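Local coordinates for protein VlsE1 (Borreliella burgdorferi, PDB 1L8W) that is a variable surface lipoprotein of the Lyme disease spirochaete, whose antigenic variation probably serves evasion of the host immune response, at residues A214-I227 with K268-G280. Numbering follows the deposited sequence.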
ATOM      1  N   ALA A 214       1.343   5.781 -13.695  1.00 17.80           N
ATOM      2  CA  ALA A 214       0.818   4.472 -13.336  1.00 16.73           C
ATOM      3  C   ALA A 214      -0.145   4.614 -12.158  1.00 17.28           C
ATOM      4  O   ALA A 214      -1.228   4.017 -12.144  1.00 17.49           O
ATOM      5  CB  ALA A 214       1.978   3.530 -12.970  1.00 14.75           C
ATOM      6  N   VAL A 215       0.256   5.406 -11.168  1.00 17.07           N
ATOM      7  CA  VAL A 215      -0.565   5.645  -9.987  1.00 16.07           C
ATOM      8  C   VAL A 215      -1.815   6.459 -10.341  1.00 15.66           C
ATOM      9  O   VAL A 215      -2.890   6.232  -9.784  1.00 15.17           O
ATOM     10  CB  VAL A 215       0.245   6.403  -8.893  1.00 16.65           C
ATOM     11  CG1 VAL A 215      -0.677   6.879  -7.762  1.00 14.94           C
ATOM     12  CG2 VAL A 215       1.331   5.504  -8.347  1.00 12.39           C
ATOM     13  N   SER A 216      -1.684   7.398 -11.269  1.00 15.10           N
ATOM     14  CA  SER A 216      -2.833   8.219 -11.642  1.00 16.94           C
ATOM     15  C   SER A 216      -3.883   7.421 -12.396  1.00 19.37           C
ATOM     16  O   SER A 216      -5.082   7.685 -12.264  1.00 20.50           O
ATOM     17  CB  SER A 216      -2.404   9.408 -12.505  1.00 17.00           C
ATOM     18  OG  SER A 216      -1.964   8.983 -13.786  1.00 21.51           O
ATOM     19  N   ALA A 217      -3.418   6.442 -13.168  1.00 20.56           N
ATOM     20  CA  ALA A 217      -4.269   5.590 -14.001  1.00 21.96           C
ATOM     21  C   ALA A 217      -5.082   4.511 -13.289  1.00 23.32           C
ATOM     22  O   ALA A 217      -5.791   3.741 -13.943  1.00 25.33           O
ATOM     23  CB  ALA A 217      -3.413   4.940 -15.083  1.00 20.70           C
ATOM     24  N   VAL A 218      -4.989   4.440 -11.964  1.00 23.97           N
ATOM     25  CA  VAL A 218      -5.732   3.427 -11.217  1.00 22.62           C
ATOM     26  C   VAL A 218      -6.358   3.993  -9.943  1.00 23.57           C
ATOM     27  O   VAL A 218      -5.870   4.974  -9.383  1.00 23.95           O
ATOM     28  CB  VAL A 218      -4.819   2.238 -10.848  1.00 21.74           C
ATOM     29  CG1 VAL A 218      -4.283   1.583 -12.116  1.00 19.88           C
ATOM     30  CG2 VAL A 218      -3.670   2.716  -9.961  1.00 21.86           C
ATOM     31  N   SER A 219      -7.450   3.382  -9.489  1.00 22.42           N
ATOM     32  CA  SER A 219      -8.114   3.857  -8.286  1.00 22.57           C
ATOM     33  C   SER A 219      -7.477   3.184  -7.065  1.00 22.26           C
ATOM     34  O   SER A 219      -6.598   2.332  -7.201  1.00 22.91           O
ATOM     35  CB  SER A 219      -9.624   3.561  -8.362  1.00 22.21           C
ATOM     36  OG  SER A 219      -9.913   2.172  -8.234  1.00 21.82           O
ATOM     37  N   GLY A 220      -7.913   3.573  -5.876  1.00 24.34           N
ATOM     38  CA  GLY A 220      -7.370   2.981  -4.666  1.00 22.43           C
ATOM     39  C   GLY A 220      -7.763   1.524  -4.553  1.00 23.23           C
ATOM     40  O   GLY A 220      -6.950   0.685  -4.156  1.00 22.74           O
ATOM     41  N   GLU A 221      -9.014   1.221  -4.895  1.00 23.63           N
ATOM     42  CA  GLU A 221      -9.514  -0.150  -4.848  1.00 25.95           C
ATOM     43  C   GLU A 221      -8.623  -1.077  -5.677  1.00 26.40           C
ATOM     44  O   GLU A 221      -8.202  -2.139  -5.207  1.00 27.77           O
ATOM     45  CB  GLU A 221     -10.942  -0.228  -5.388  1.00 29.38           C
ATOM     46  CG  GLU A 221     -11.976   0.543  -4.590  1.00 32.97           C
ATOM     47  CD  GLU A 221     -11.687   2.033  -4.553  1.00 36.20           C
ATOM     48  OE1 GLU A 221     -11.416   2.611  -5.627  1.00 37.24           O
ATOM     49  OE2 GLU A 221     -11.738   2.626  -3.453  1.00 37.63           O
ATOM     50  N   GLN A 222      -8.330  -0.666  -6.908  1.00 25.18           N
ATOM     51  CA  GLN A 222      -7.495  -1.465  -7.802  1.00 24.21           C
ATOM     52  C   GLN A 222      -6.108  -1.725  -7.232  1.00 23.14           C
ATOM     53  O   GLN A 222      -5.590  -2.831  -7.340  1.00 25.01           O
ATOM     54  CB  GLN A 222      -7.379  -0.782  -9.170  1.00 20.84           C
ATOM     55  CG  GLN A 222      -8.650  -0.828  -9.993  1.00 19.66           C
ATOM     56  CD  GLN A 222      -8.501  -0.106 -11.320  1.00 22.78           C
ATOM     57  OE1 GLN A 222      -8.554   1.120 -11.382  1.00 18.26           O
ATOM     58  NE2 GLN A 222      -8.289  -0.869 -12.387  1.00 25.54           N
ATOM     59  N   ILE A 223      -5.501  -0.701  -6.639  1.00 23.43           N
ATOM     60  CA  ILE A 223      -4.179  -0.857  -6.038  1.00 22.81           C
ATOM     61  C   ILE A 223      -4.289  -1.792  -4.826  1.00 21.47           C
ATOM     62  O   ILE A 223      -3.400  -2.602  -4.572  1.00 20.68           O
ATOM     63  CB  ILE A 223      -3.603   0.503  -5.590  1.00 21.02           C
ATOM     64  CG1 ILE A 223      -3.496   1.444  -6.795  1.00 22.78           C
ATOM     65  CG2 ILE A 223      -2.228   0.305  -4.999  1.00 17.47           C
ATOM     66  CD1 ILE A 223      -3.233   2.901  -6.433  1.00 20.12           C
ATOM     67  N   LEU A 224      -5.394  -1.677  -4.097  1.00 20.81           N
ATOM     68  CA  LEU A 224      -5.646  -2.507  -2.926  1.00 22.09           C
ATOM     69  C   LEU A 224      -5.733  -3.968  -3.359  1.00 23.64           C
ATOM     70  O   LEU A 224      -5.097  -4.841  -2.769  1.00 24.61           O
ATOM     71  CB  LEU A 224      -6.966  -2.102  -2.262  1.00 21.96           C
ATOM     72  CG  LEU A 224      -7.020  -1.920  -0.739  1.00 21.16           C
ATOM     73  CD1 LEU A 224      -8.469  -2.005  -0.281  1.00 19.04           C
ATOM     74  CD2 LEU A 224      -6.197  -2.982  -0.036  1.00 19.28           C
ATOM     75  N   SER A 225      -6.524  -4.226  -4.399  1.00 24.52           N
ATOM     76  CA  SER A 225      -6.705  -5.576  -4.920  1.00 22.85           C
ATOM     77  C   SER A 225      -5.372  -6.170  -5.379  1.00 22.28           C
ATOM     78  O   SER A 225      -5.068  -7.332  -5.100  1.00 20.16           O
ATOM     79  CB  SER A 225      -7.707  -5.556  -6.082  1.00 24.03           C
ATOM     80  OG  SER A 225      -8.050  -6.871  -6.490  1.00 28.84           O
ATOM     81  N   ALA A 226      -4.576  -5.373  -6.085  1.00 21.29           N
ATOM     82  CA  ALA A 226      -3.278  -5.847  -6.560  1.00 21.11           C
ATOM     83  C   ALA A 226      -2.384  -6.280  -5.390  1.00 21.69           C
ATOM     84  O   ALA A 226      -1.595  -7.214  -5.520  1.00 21.23           O
ATOM     85  CB  ALA A 226      -2.580  -4.753  -7.382  1.00 19.34           C
ATOM     86  N   ILE A 227      -2.501  -5.601  -4.250  1.00 21.72           N
ATOM     87  CA  ILE A 227      -1.688  -5.962  -3.090  1.00 23.20           C
ATOM     88  C   ILE A 227      -2.237  -7.232  -2.445  1.00 22.67           C
ATOM     89  O   ILE A 227      -1.485  -8.102  -2.014  1.00 22.71           O
ATOM     90  CB  ILE A 227      -1.643  -4.819  -2.043  1.00 23.35           C
ATOM     91  CG1 ILE A 227      -0.896  -3.606  -2.626  1.00 19.75           C
ATOM     92  CG2 ILE A 227      -0.948  -5.312  -0.771  1.00 21.94           C
ATOM     93  CD1 ILE A 227      -0.960  -2.335  -1.760  1.00 15.37           C
ATOM     94  N   LYS A 268       1.869  -3.598 -15.919  1.00 34.40           N
ATOM     95  CA  LYS A 268       0.516  -3.066 -15.800  1.00 31.73           C
ATOM     96  C   LYS A 268       0.461  -2.004 -14.700  1.00 30.32           C
ATOM     97  O   LYS A 268       1.165  -2.096 -13.692  1.00 29.79           O
ATOM     98  CB  LYS A 268      -0.462  -4.196 -15.501  1.00 32.57           C
ATOM     99  CG  LYS A 268      -0.776  -5.051 -16.708  1.00 35.57           C
ATOM    100  CD  LYS A 268      -1.649  -6.232 -16.340  1.00 37.36           C
ATOM    101  CE  LYS A 268      -0.817  -7.382 -15.811  1.00 40.09           C
ATOM    102  NZ  LYS A 268       0.015  -6.990 -14.647  1.00 39.99           N
ATOM    103  N   ASP A 269      -0.393  -1.009 -14.903  1.00 28.98           N
ATOM    104  CA  ASP A 269      -0.547   0.111 -13.980  1.00 27.36           C
ATOM    105  C   ASP A 269      -0.954  -0.182 -12.542  1.00 25.17           C
ATOM    106  O   ASP A 269      -0.486   0.487 -11.626  1.00 23.76           O
ATOM    107  CB  ASP A 269      -1.524   1.130 -14.568  1.00 28.11           C
ATOM    108  CG  ASP A 269      -0.999   1.772 -15.840  1.00 29.74           C
ATOM    109  OD1 ASP A 269       0.163   2.236 -15.834  1.00 27.07           O
ATOM    110  OD2 ASP A 269      -1.751   1.817 -16.839  1.00 30.79           O
ATOM    111  N   ASP A 270      -1.830  -1.151 -12.327  1.00 23.96           N
ATOM    112  CA  ASP A 270      -2.242  -1.441 -10.963  1.00 23.56           C
ATOM    113  C   ASP A 270      -1.154  -2.192 -10.182  1.00 22.00           C
ATOM    114  O   ASP A 270      -1.057  -2.047  -8.962  1.00 21.25           O
ATOM    115  CB  ASP A 270      -3.580  -2.194 -10.956  1.00 24.53           C
ATOM    116  CG  ASP A 270      -3.550  -3.457 -11.787  1.00 29.31           C
ATOM    117  OD1 ASP A 270      -2.598  -3.631 -12.583  1.00 25.47           O
ATOM    118  OD2 ASP A 270      -4.496  -4.270 -11.646  1.00 31.17           O
ATOM    119  N   GLN A 271      -0.325  -2.959 -10.894  1.00 20.47           N
ATOM    120  CA  GLN A 271       0.781  -3.710 -10.299  1.00 20.39           C
ATOM    121  C   GLN A 271       1.932  -2.759  -9.970  1.00 21.25           C
ATOM    122  O   GLN A 271       2.565  -2.850  -8.911  1.00 20.96           O
ATOM    123  CB  GLN A 271       1.285  -4.770 -11.271  1.00 22.51           C
ATOM    124  CG  GLN A 271       0.214  -5.736 -11.760  1.00 27.13           C
ATOM    125  CD  GLN A 271      -0.441  -6.492 -10.628  1.00 27.74           C
ATOM    126  OE1 GLN A 271       0.237  -7.060  -9.774  1.00 28.80           O
ATOM    127  NE2 GLN A 271      -1.766  -6.513 -10.618  1.00 32.59           N
ATOM    128  N   ILE A 272       2.207  -1.851 -10.897  1.00 18.85           N
ATOM    129  CA  ILE A 272       3.254  -0.863 -10.697  1.00 20.63           C
ATOM    130  C   ILE A 272       2.863   0.027  -9.513  1.00 19.82           C
ATOM    131  O   ILE A 272       3.657   0.237  -8.601  1.00 19.09           O
ATOM    132  CB  ILE A 272       3.428   0.008 -11.945  1.00 18.68           C
ATOM    133  CG1 ILE A 272       3.891  -0.872 -13.107  1.00 19.63           C
ATOM    134  CG2 ILE A 272       4.393   1.141 -11.659  1.00 17.47           C
ATOM    135  CD1 ILE A 272       3.975  -0.162 -14.431  1.00 19.45           C
ATOM    136  N   ALA A 273       1.636   0.540  -9.544  1.00 17.84           N
ATOM    137  CA  ALA A 273       1.123   1.399  -8.477  1.00 18.56           C
ATOM    138  C   ALA A 273       1.166   0.685  -7.117  1.00 19.42           C
ATOM    139  O   ALA A 273       1.347   1.326  -6.072  1.00 19.09           O
ATOM    140  CB  ALA A 273      -0.296   1.835  -8.800  1.00 17.55           C
ATOM    141  N   ALA A 274       1.004  -0.641  -7.140  1.00 18.49           N
ATOM    142  CA  ALA A 274       1.061  -1.455  -5.927  1.00 17.62           C
ATOM    143  C   ALA A 274       2.500  -1.595  -5.429  1.00 17.10           C
ATOM    144  O   ALA A 274       2.755  -1.534  -4.221  1.00 17.56           O
ATOM    145  CB  ALA A 274       0.471  -2.838  -6.180  1.00 14.87           C
ATOM    146  N   ALA A 275       3.433  -1.803  -6.357  1.00 14.74           N
ATOM    147  CA  ALA A 275       4.846  -1.949  -6.010  1.00 17.72           C
ATOM    148  C   ALA A 275       5.304  -0.654  -5.374  1.00 16.69           C
ATOM    149  O   ALA A 275       6.078  -0.639  -4.419  1.00 18.26           O
ATOM    150  CB  ALA A 275       5.683  -2.232  -7.267  1.00 15.08           C
ATOM    151  N   ILE A 276       4.800   0.433  -5.939  1.00 17.42           N
ATOM    152  CA  ILE A 276       5.104   1.773  -5.491  1.00 16.51           C
ATOM    153  C   ILE A 276       4.550   2.046  -4.096  1.00 16.27           C
ATOM    154  O   ILE A 276       5.286   2.497  -3.219  1.00 17.36           O
ATOM    155  CB  ILE A 276       4.553   2.814  -6.504  1.00 15.63           C
ATOM    156  CG1 ILE A 276       5.397   2.762  -7.788  1.00 17.46           C
ATOM    157  CG2 ILE A 276       4.549   4.200  -5.898  1.00 14.50           C
ATOM    158  CD1 ILE A 276       5.006   3.762  -8.869  1.00 13.12           C
ATOM    159  N   ALA A 277       3.272   1.757  -3.880  1.00 16.14           N
ATOM    160  CA  ALA A 277       2.664   2.009  -2.570  1.00 17.19           C
ATOM    161  C   ALA A 277       3.291   1.159  -1.469  1.00 18.17           C
ATOM    162  O   ALA A 277       3.503   1.645  -0.356  1.00 17.30           O
ATOM    163  CB  ALA A 277       1.157   1.771  -2.623  1.00 18.57           C
ATOM    164  N   LEU A 278       3.588  -0.100  -1.778  1.00 14.70           N
ATOM    165  CA  LEU A 278       4.205  -0.991  -0.799  1.00 16.55           C
ATOM    166  C   LEU A 278       5.606  -0.515  -0.433  1.00 18.45           C
ATOM    167  O   LEU A 278       5.985  -0.527   0.739  1.00 20.48           O
ATOM    168  CB  LEU A 278       4.292  -2.416  -1.343  1.00 13.69           C
ATOM    169  CG  LEU A 278       3.055  -3.300  -1.180  1.00 17.24           C
ATOM    170  CD1 LEU A 278       3.184  -4.523  -2.063  1.00 14.22           C
ATOM    171  CD2 LEU A 278       2.892  -3.698   0.287  1.00 12.18           C
ATOM    172  N   ARG A 279       6.367  -0.088  -1.437  1.00 16.09           N
ATOM    173  CA  ARG A 279       7.727   0.379  -1.220  1.00 16.13           C
ATOM    174  C   ARG A 279       7.721   1.644  -0.373  1.00 17.93           C
ATOM    175  O   ARG A 279       8.511   1.777   0.562  1.00 14.44           O
ATOM    176  CB  ARG A 279       8.397   0.646  -2.562  1.00 15.36           C
ATOM    177  CG  ARG A 279       9.799   1.191  -2.470  1.00 13.97           C
ATOM    178  CD  ARG A 279      10.781   0.133  -2.876  1.00 20.36           C
ATOM    179  NE  ARG A 279      11.969   0.705  -3.472  1.00 17.24           N
ATOM    180  CZ  ARG A 279      13.030  -0.003  -3.838  1.00 19.41           C
ATOM    181  NH1 ARG A 279      13.053  -1.319  -3.655  1.00 18.82           N
ATOM    182  NH2 ARG A 279      14.055   0.603  -4.412  1.00 17.02           N
ATOM    183  N   GLY A 280       6.818   2.564  -0.709  1.00 19.08           N
ATOM    184  CA  GLY A 280       6.702   3.804   0.033  1.00 18.32           C
ATOM    185  C   GLY A 280       6.280   3.628   1.487  1.00 19.90           C
ATOM    186  O   GLY A 280       6.680   4.416   2.343  1.00 21.14           O
TER
HETATM  187  O   HOH W   1      -6.007  -4.573  -9.593  1.00 48.62           O
HETATM  188  O   HOH W   2      -1.013  -8.558  -7.759  1.00 23.60           O
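Two consecutive helices, 205-216 and 220-230, joined by a short turn, pack here on helix 269-281, with Ala214, Val218, Ile223 and Ala226 meeting Asp269, Ala273 and Ala274. Ala273 sits at the focus: its small CB takes Val218 CG2 at 3.7 Å and Ile223 CG1 at 3.8 Å, while Val215 CG2 closes in from the preceding helix. Val218, in the turn, reaches two places at once: CG1, anti to the carbonyl carbon (chi1 -61°), lies against Asp269 CB, and CG2 rests on Ala273.

This is close helix-helix packing through alanines within the mainly helical fold of this Borrelia lipoprotein. Segments 220-227 and 269-280 cross steeply, at -77°, with their axes only 8.3 Å apart, and such closeness suits small residues: Ala226 CB lies 3.8 Å from Ala274 CB and 3.5 Å from Asp270 O. Farther along, the side chains of Ile227 and Leu278 slide past each other in opposite directions, CD1 against CG, and Ile227 also touches Ile163 of helix 153-170. At the other end, Ala214 CB meets Ile272 CG2 at 3.6 Å, beside the Asp269 carboxylate, whose OD1 accepts a hydrogen bond from Asn187.

No direct hydrogen bond joins the segments; two waters do so instead. One donates to Gln222 O and to Asp270 OD2 (2.6 Å), the other to Ala226 O and Gln271 OE1. Lys311 of helix 294-333 ties the turn down through Val215 O and Val218 O.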